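Local coordinates for protein linoleate 11-lipoxygenase (Gaeumannomyces graminis, PDB 5FX8) that oxygenates linoleic and alpha-linolenic acids to 11S- and 13R-hydroperoxides, with a manganese-bound water as the base that abstracts hydrogen, at residues 210-222 / 233-247. Residues are numbered along the deposited sequence; the frame is centred on the assembly and turned at random.
Sequences GRLFLVDHSYQKK and ACQGLFYLDARSNQF
Ala-233 opens the pairing by setting its methyl against the backbone of the 3-10 segment 218-222, with CB 3.4 Å from Lys-221 N. Next, Cys-234 O receives the backbone N of His-217 at 2.8 Å, the last bond before the chain at 217 turns off. Gln-235 lies alongside Asp-216, both side chains pointing the same way with their planes 56° apart. Asp-216 OD1 is held by the backbone N of Ser-218 in an Asx turn, which fixes the carboxylate where the strand ends.

From Gly-236 onward the segment illustrates regular antiparallel pairing. Gly-236 exchanges two backbone hydrogen bonds with Val-215, and the bare backbone there leaves room for the Phe-238 ring, whose CE1 reaches Val-215 CG2 (3.7 Å). Leu-237 pairs with Leu-214 on the other face, while Phe-238 and Phe-213 form a second antiparallel hydrogen-bonded pair. Tyr-239 then rests its CB on Leu-212 CD2 at 3.8 Å.

At Leu-240 the backbone is gripped twice: its N bonds to Arg-211 O, and its O takes Arg-211 NE at 3.2 Å. That oxygen lies in the guanidinium plane, although NE stands above the carbonyl plane. The arginine chain, bent at chi3 (87°), also brings NH2 against the Ala-242 methyl. After the turn, where Asn-245 and Gln-246 both face Asp-241 in a G1 beta bulge, Phe-247 returns and drives its edge into the face of Phe-213, a T-shaped pair with planes at 75°.

The two strands are adjacent members of a five-stranded antiparallel sheet, flanked by strands 177-178 and 246-253. Helix 203-208 covers Leu-212 and Tyr-239; on the opposite face Val-215 meets Phe-278 of helix 268-305, and His-217 NE2 bonds to Asp-282 of that same helix.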
# COMPACT_ATOMS: atom_id res chain seq x y z
N GLY A 210 -12.42 18.10 30.52
CA GLY A 210 -11.74 17.10 29.71
C GLY A 210 -12.45 16.78 28.41
O GLY A 210 -12.36 15.66 27.94
N ARG A 211 -13.15 17.75 27.82
CA ARG A 211 -13.89 17.56 26.58
C ARG A 211 -13.26 18.27 25.38
O ARG A 211 -13.85 18.27 24.31
CB ARG A 211 -15.33 18.03 26.75
CG ARG A 211 -15.99 17.51 27.98
CD ARG A 211 -17.44 17.91 28.12
NE ARG A 211 -18.35 17.01 27.44
CZ ARG A 211 -19.09 16.07 28.02
NH1 ARG A 211 -19.05 15.89 29.32
NH2 ARG A 211 -19.89 15.32 27.30
N LEU A 212 -12.07 18.87 25.53
CA LEU A 212 -11.37 19.54 24.43
C LEU A 212 -10.21 18.69 23.93
O LEU A 212 -9.42 18.18 24.72
CB LEU A 212 -10.84 20.91 24.85
CG LEU A 212 -11.75 22.13 24.86
CD1 LEU A 212 -10.89 23.33 24.98
CD2 LEU A 212 -12.60 22.24 23.63
N PHE A 213 -10.08 18.60 22.61
CA PHE A 213 -9.07 17.82 21.93
C PHE A 213 -8.39 18.70 20.88
O PHE A 213 -9.01 19.60 20.33
CB PHE A 213 -9.66 16.60 21.24
CG PHE A 213 -10.39 15.68 22.14
CD1 PHE A 213 -11.69 15.96 22.54
CD2 PHE A 213 -9.80 14.51 22.57
CE1 PHE A 213 -12.36 15.10 23.37
CE2 PHE A 213 -10.48 13.66 23.40
CZ PHE A 213 -11.76 13.96 23.79
N LEU A 214 -7.13 18.41 20.59
CA LEU A 214 -6.32 19.28 19.76
C LEU A 214 -5.60 18.48 18.70
O LEU A 214 -5.07 17.42 18.99
CB LEU A 214 -5.28 20.02 20.60
CG LEU A 214 -4.22 20.82 19.84
CD1 LEU A 214 -4.85 21.90 19.01
CD2 LEU A 214 -3.29 21.44 20.81
N VAL A 215 -5.56 19.01 17.48
CA VAL A 215 -4.61 18.58 16.46
C VAL A 215 -3.69 19.75 16.17
O VAL A 215 -4.15 20.82 15.77
CB VAL A 215 -5.32 18.13 15.19
CG1 VAL A 215 -4.29 17.78 14.12
CG2 VAL A 215 -6.19 16.97 15.49
N ASP A 216 -2.40 19.54 16.33
CA ASP A 216 -1.42 20.62 16.22
C ASP A 216 -0.52 20.37 15.01
O ASP A 216 0.48 19.67 15.13
CB ASP A 216 -0.59 20.72 17.51
CG ASP A 216 0.15 22.05 17.63
OD1 ASP A 216 0.39 22.69 16.61
OD2 ASP A 216 0.50 22.47 18.74
N HIS A 217 -0.83 20.96 13.87
CA HIS A 217 0.10 20.94 12.74
C HIS A 217 0.90 22.23 12.62
O HIS A 217 1.38 22.54 11.53
CB HIS A 217 -0.63 20.68 11.43
CG HIS A 217 -1.23 19.33 11.35
ND1 HIS A 217 -0.60 18.22 11.86
CD2 HIS A 217 -2.42 18.90 10.88
CE1 HIS A 217 -1.37 17.16 11.68
NE2 HIS A 217 -2.48 17.55 11.09
N SER A 218 1.07 22.98 13.70
CA SER A 218 1.70 24.28 13.61
C SER A 218 3.19 24.19 13.33
O SER A 218 3.78 25.17 12.88
CB SER A 218 1.45 25.04 14.89
OG SER A 218 2.06 24.34 15.95
N TYR A 219 3.82 23.04 13.59
CA TYR A 219 5.22 22.86 13.25
C TYR A 219 5.50 23.06 11.76
O TYR A 219 6.64 23.35 11.39
CB TYR A 219 5.68 21.46 13.70
CG TYR A 219 7.17 21.25 13.66
CD1 TYR A 219 7.96 21.61 14.74
CD2 TYR A 219 7.79 20.68 12.55
CE1 TYR A 219 9.33 21.43 14.72
CE2 TYR A 219 9.17 20.50 12.51
CZ TYR A 219 9.94 20.88 13.61
OH TYR A 219 11.32 20.71 13.60
N GLN A 220 4.50 22.90 10.90
CA GLN A 220 4.73 23.10 9.48
C GLN A 220 4.88 24.58 9.12
O GLN A 220 5.11 24.91 7.96
CB GLN A 220 3.60 22.47 8.66
CG GLN A 220 3.46 20.99 8.88
CD GLN A 220 2.26 20.38 8.19
OE1 GLN A 220 1.83 20.81 7.12
NE2 GLN A 220 1.69 19.37 8.83
N LYS A 221 4.75 25.46 10.09
CA LYS A 221 5.07 26.86 9.90
C LYS A 221 6.53 27.04 9.48
O LYS A 221 6.86 27.96 8.73
CB LYS A 221 4.74 27.57 11.20
CG LYS A 221 4.95 29.00 11.27
CD LYS A 221 4.68 29.45 12.69
CE LYS A 221 5.42 28.56 13.67
NZ LYS A 221 5.39 29.08 15.05
N LYS A 222 7.40 26.12 9.93
CA LYS A 222 8.84 26.08 9.66
C LYS A 222 9.20 25.86 8.19
O LYS A 222 10.34 26.13 7.81
CB LYS A 222 9.44 24.98 10.55
CG LYS A 222 10.64 24.27 10.04
CD LYS A 222 11.02 23.14 10.96
CE LYS A 222 12.36 22.56 10.56
NZ LYS A 222 12.86 21.58 11.57
N ALA A 233 -0.49 26.26 8.65
CA ALA A 233 0.08 25.42 9.70
C ALA A 233 -1.01 25.26 10.77
O ALA A 233 -0.95 25.75 11.89
CB ALA A 233 1.37 26.02 10.26
N CYS A 234 -2.07 24.53 10.40
CA CYS A 234 -3.31 24.61 11.16
C CYS A 234 -3.20 23.92 12.51
O CYS A 234 -2.54 22.89 12.67
CB CYS A 234 -4.45 23.99 10.37
SG CYS A 234 -4.93 25.02 9.01
N GLN A 235 -3.84 24.52 13.49
CA GLN A 235 -4.19 23.86 14.73
C GLN A 235 -5.69 23.72 14.71
O GLN A 235 -6.39 24.69 14.46
CB GLN A 235 -3.75 24.67 15.94
CG GLN A 235 -2.29 24.84 16.06
CD GLN A 235 -1.94 25.63 17.28
OE1 GLN A 235 -1.20 25.16 18.14
NE2 GLN A 235 -2.47 26.83 17.37
N GLY A 236 -6.18 22.50 14.92
CA GLY A 236 -7.60 22.23 14.97
C GLY A 236 -8.00 21.91 16.40
O GLY A 236 -7.35 21.10 17.07
N LEU A 237 -9.06 22.56 16.86
CA LEU A 237 -9.63 22.32 18.17
C LEU A 237 -10.95 21.58 17.98
O LEU A 237 -11.80 21.99 17.19
CB LEU A 237 -9.87 23.63 18.89
CG LEU A 237 -9.94 23.65 20.40
CD1 LEU A 237 -8.72 23.03 20.98
CD2 LEU A 237 -10.03 25.09 20.79
N PHE A 238 -11.09 20.47 18.70
CA PHE A 238 -12.28 19.64 18.61
C PHE A 238 -12.85 19.45 20.01
O PHE A 238 -12.16 19.62 21.00
CB PHE A 238 -11.96 18.32 17.98
CG PHE A 238 -11.33 18.44 16.64
CD1 PHE A 238 -9.98 18.68 16.51
CD2 PHE A 238 -12.10 18.29 15.51
CE1 PHE A 238 -9.42 18.78 15.27
CE2 PHE A 238 -11.54 18.38 14.28
CZ PHE A 238 -10.21 18.63 14.15
N TYR A 239 -14.14 19.12 20.08
CA TYR A 239 -14.73 18.92 21.39
C TYR A 239 -15.76 17.81 21.35
O TYR A 239 -16.31 17.48 20.31
CB TYR A 239 -15.38 20.20 21.95
CG TYR A 239 -16.76 20.52 21.45
CD1 TYR A 239 -16.97 20.87 20.15
CD2 TYR A 239 -17.84 20.53 22.32
CE1 TYR A 239 -18.22 21.20 19.69
CE2 TYR A 239 -19.10 20.86 21.87
CZ TYR A 239 -19.28 21.19 20.55
OH TYR A 239 -20.50 21.53 20.06
N LEU A 240 -15.99 17.21 22.51
CA LEU A 240 -17.05 16.23 22.67
C LEU A 240 -18.29 16.96 23.20
O LEU A 240 -18.25 17.55 24.28
CB LEU A 240 -16.59 15.13 23.61
CG LEU A 240 -17.49 13.91 23.75
CD1 LEU A 240 -17.91 13.37 22.41
CD2 LEU A 240 -16.76 12.85 24.53
N ASP A 241 -19.37 16.93 22.42
CA ASP A 241 -20.58 17.69 22.75
C ASP A 241 -21.51 16.86 23.61
O ASP A 241 -22.00 15.82 23.17
CB ASP A 241 -21.32 18.13 21.49
CG ASP A 241 -22.47 19.10 21.79
OD1 ASP A 241 -22.49 19.79 22.83
OD2 ASP A 241 -23.36 19.19 20.95
N ALA A 242 -21.79 17.37 24.81
CA ALA A 242 -22.77 16.71 25.67
C ALA A 242 -24.17 16.75 25.08
O ALA A 242 -24.98 15.86 25.37
CB ALA A 242 -22.77 17.35 27.05
N ARG A 243 -24.50 17.74 24.25
CA ARG A 243 -25.88 17.82 23.79
C ARG A 243 -26.22 16.69 22.84
O ARG A 243 -27.36 16.23 22.82
CB ARG A 243 -26.16 19.14 23.12
CG ARG A 243 -25.98 20.31 24.03
CD ARG A 243 -25.93 21.58 23.25
NE ARG A 243 -24.82 21.53 22.33
CZ ARG A 243 -24.60 22.40 21.37
NH1 ARG A 243 -25.43 23.40 21.19
NH2 ARG A 243 -23.53 22.25 20.59
N SER A 244 -25.25 16.25 22.04
CA SER A 244 -25.47 15.24 21.02
C SER A 244 -24.62 13.99 21.18
O SER A 244 -24.83 13.03 20.44
CB SER A 244 -25.21 15.83 19.63
OG SER A 244 -23.95 16.45 19.59
N ASN A 245 -23.67 13.98 22.12
CA ASN A 245 -22.73 12.88 22.27
C ASN A 245 -21.96 12.64 20.97
O ASN A 245 -21.94 11.54 20.42
CB ASN A 245 -23.46 11.62 22.73
CG ASN A 245 -22.54 10.63 23.39
OD1 ASN A 245 -21.48 11.00 23.92
ND2 ASN A 245 -22.96 9.37 23.39
N GLN A 246 -21.34 13.69 20.49
CA GLN A 246 -20.61 13.60 19.24
C GLN A 246 -19.31 14.39 19.33
O GLN A 246 -19.27 15.47 19.92
CB GLN A 246 -21.47 14.09 18.10
CG GLN A 246 -22.50 13.09 17.65
CD GLN A 246 -23.20 13.59 16.43
OE1 GLN A 246 -23.33 14.80 16.25
NE2 GLN A 246 -23.63 12.68 15.56
N PHE A 247 -18.26 13.82 18.75
CA PHE A 247 -16.96 14.47 18.60
C PHE A 247 -17.03 15.43 17.42
O PHE A 247 -17.34 15.02 16.30
CB PHE A 247 -15.89 13.40 18.41
CG PHE A 247 -14.52 13.91 18.30
CD1 PHE A 247 -13.82 14.27 19.41
CD2 PHE A 247 -13.91 14.02 17.08
CE1 PHE A 247 -12.56 14.75 19.30
CE2 PHE A 247 -12.65 14.50 16.99
CZ PHE A 247 -11.98 14.86 18.11